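Local coordinates for uncharacterized protein (Bacteroides eggerthii, PDB 4FTD) that is of unknown function but folds as a six-bladed beta-propeller with an immunoglobulin-like domain and may take part in carbohydrate metabolism, at residues T269-V274 with E325-K330. Sequence-based numbering, arbitrary orientation.
Sequences TEFLKV and ESLGEK
The ring of F271 meets L327 at one side: its CD1 lies 3.5 Å from CD2 of L327, and CE1 touches the same methyl. The approach is oblique, and the two side chains cross at about a right angle. The F271 ring also meets that of W313, with the planes almost perpendicular. L327 also rests on W313, so its side chain packs against both aromatics. The second flat group is the carboxylate of E325. Its OE2 forms a salt bridge with NZ of K273, 3.0 Å away.

K273 is the polar link between the segments. CG is anti to the backbone N (chi1 -180°), and the chain bends at chi3 (79°), which carries NZ to E325. The ammonium also donates to the backbone O of E325, with NZ to O at 3.1 Å. That donor sits above the carbonyl plane, 53° out of it. One residue thus supplies both a side-chain and a main-chain acceptor to the same nitrogen. The lysine also makes a cation-pi contact with F260, which E325 touches as well. With an alanine here, the carboxylate of E325 would probably lose its positive mate and its backbone O the N-H donor.

F271 and K273 are alternate residues on strand 270-277, and both point toward the loop. The strand is an inner one of its four-stranded antiparallel sheet, between strands 259-264 and 281-291. E325, S326 and L327 belong to the turn joining strand 318-323 to strand 329-332 in the next sheet. OD1 of D324 accepts hydrogen bonds from the backbone N of S326, as in an Asx turn, and of G328. The contact joins two successive four-stranded blades, one apolar pair beside one salt bridge, in a beta-propeller.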
loop_
_atom_site.group_PDB
_atom_site.type_symbol
_atom_site.label_atom_id
_atom_site.label_comp_id
_atom_site.label_asym_id
_atom_site.label_seq_id
_atom_site.Cartn_x
_atom_site.Cartn_y
_atom_site.Cartn_z
ATOM N N THR A 269 9.523 -9.424 -25.410
ATOM C CA THR A 269 9.014 -10.633 -26.082
ATOM C C THR A 269 8.682 -11.719 -25.061
ATOM O O THR A 269 7.858 -12.583 -25.332
ATOM C CB THR A 269 9.982 -11.229 -27.115
ATOM O OG1 THR A 269 11.173 -11.652 -26.444
ATOM C CG2 THR A 269 10.306 -10.215 -28.259
ATOM N N GLU A 270 9.333 -11.712 -23.904
ATOM C CA GLU A 270 9.115 -12.766 -22.928
ATOM C C GLU A 270 9.532 -12.367 -21.547
ATOM O O GLU A 270 10.104 -11.311 -21.350
ATOM C CB GLU A 270 9.915 -14.038 -23.360
ATOM C CG GLU A 270 11.398 -13.848 -23.804
ATOM C CD GLU A 270 12.434 -13.818 -22.669
ATOM O OE1 GLU A 270 12.044 -13.894 -21.491
ATOM O OE2 GLU A 270 13.673 -13.728 -22.939
ATOM N N PHE A 271 9.241 -13.260 -20.608
ATOM C CA PHE A 271 9.794 -13.276 -19.272
ATOM C C PHE A 271 10.499 -14.603 -19.071
ATOM O O PHE A 271 10.023 -15.628 -19.512
ATOM C CB PHE A 271 8.694 -13.203 -18.221
ATOM C CG PHE A 271 8.128 -11.840 -18.008
ATOM C CD1 PHE A 271 6.993 -11.446 -18.665
ATOM C CD2 PHE A 271 8.722 -10.964 -17.131
ATOM C CE1 PHE A 271 6.469 -10.198 -18.468
ATOM C CE2 PHE A 271 8.201 -9.715 -16.927
ATOM C CZ PHE A 271 7.068 -9.330 -17.593
ATOM N N LEU A 272 11.629 -14.567 -18.390
ATOM C CA LEU A 272 12.266 -15.742 -17.801
ATOM C C LEU A 272 11.661 -15.849 -16.414
ATOM O O LEU A 272 11.720 -14.910 -15.659
ATOM C CB LEU A 272 13.783 -15.561 -17.671
ATOM C CG LEU A 272 14.500 -15.373 -19.021
ATOM C CD1 LEU A 272 16.016 -15.323 -18.814
ATOM C CD2 LEU A 272 14.106 -16.447 -20.054
ATOM N N LYS A 273 11.004 -16.966 -16.129
ATOM C CA LYS A 273 10.485 -17.299 -14.797
ATOM C C LYS A 273 11.521 -18.217 -14.122
ATOM O O LYS A 273 11.635 -19.380 -14.462
ATOM C CB LYS A 273 9.122 -18.012 -14.887
ATOM C CG LYS A 273 8.578 -18.360 -13.518
ATOM C CD LYS A 273 7.121 -18.766 -13.508
ATOM C CE LYS A 273 6.936 -20.203 -13.950
ATOM N NZ LYS A 273 5.713 -20.745 -13.325
ATOM N N VAL A 274 12.237 -17.695 -13.148
ATOM C CA VAL A 274 13.379 -18.394 -12.507
ATOM C C VAL A 274 12.967 -18.920 -11.128
ATOM O O VAL A 274 12.698 -18.135 -10.245
ATOM C CB VAL A 274 14.555 -17.442 -12.379
ATOM C CG1 VAL A 274 15.767 -18.132 -11.734
ATOM C CG2 VAL A 274 14.947 -16.903 -13.764
ATOM N N GLU A 325 0.352 -18.415 -13.146
ATOM C CA GLU A 325 1.834 -18.410 -13.020
ATOM C C GLU A 325 2.601 -18.605 -14.358
ATOM O O GLU A 325 3.816 -18.531 -14.378
ATOM C CB GLU A 325 2.352 -19.338 -11.911
ATOM C CG GLU A 325 2.377 -20.839 -12.200
ATOM C CD GLU A 325 3.264 -21.591 -11.211
ATOM O OE1 GLU A 325 3.255 -21.250 -10.018
ATOM O OE2 GLU A 325 3.978 -22.523 -11.617
ATOM N N SER A 326 1.875 -18.838 -15.454
ATOM C CA SER A 326 2.438 -18.885 -16.817
ATOM C C SER A 326 2.140 -17.629 -17.605
ATOM O O SER A 326 2.317 -17.603 -18.822
ATOM C CB SER A 326 1.837 -20.088 -17.572
ATOM O OG SER A 326 2.307 -21.249 -16.941
ATOM N N LEU A 327 1.667 -16.594 -16.908
ATOM C CA LEU A 327 1.277 -15.331 -17.497
ATOM C C LEU A 327 0.045 -15.428 -18.415
ATOM O O LEU A 327 -0.181 -14.544 -19.238
ATOM C CB LEU A 327 2.469 -14.703 -18.238
ATOM C CG LEU A 327 2.810 -13.301 -17.768
ATOM C CD1 LEU A 327 3.457 -13.431 -16.393
ATOM C CD2 LEU A 327 3.742 -12.652 -18.774
ATOM N N GLY A 328 -0.755 -16.481 -18.271
ATOM C CA GLY A 328 -2.024 -16.575 -18.996
ATOM C C GLY A 328 -2.981 -15.543 -18.410
ATOM O O GLY A 328 -3.160 -15.507 -17.191
ATOM N N GLU A 329 -3.595 -14.717 -19.274
ATOM C CA GLU A 329 -4.412 -13.576 -18.848
ATOM C C GLU A 329 -5.773 -14.012 -18.327
ATOM O O GLU A 329 -6.500 -14.660 -19.018
ATOM C CB GLU A 329 -4.522 -12.518 -19.977
ATOM C CG GLU A 329 -3.147 -11.883 -20.314
ATOM C CD GLU A 329 -3.190 -10.676 -21.258
ATOM O OE1 GLU A 329 -4.063 -9.792 -21.091
ATOM O OE2 GLU A 329 -2.333 -10.600 -22.168
ATOM N N LYS A 330 -6.072 -13.683 -17.075
ATOM C CA LYS A 330 -7.356 -14.021 -16.424
ATOM C C LYS A 330 -8.275 -12.810 -16.452
ATOM O O LYS A 330 -9.442 -12.967 -16.691
ATOM C CB LYS A 330 -7.154 -14.505 -14.966
ATOM C CG LYS A 330 -7.216 -16.017 -14.743
ATOM C CD LYS A 330 -6.245 -16.824 -15.615
ATOM C CE LYS A 330 -6.501 -18.328 -15.510
ATOM N NZ LYS A 330 -6.063 -19.069 -16.727
#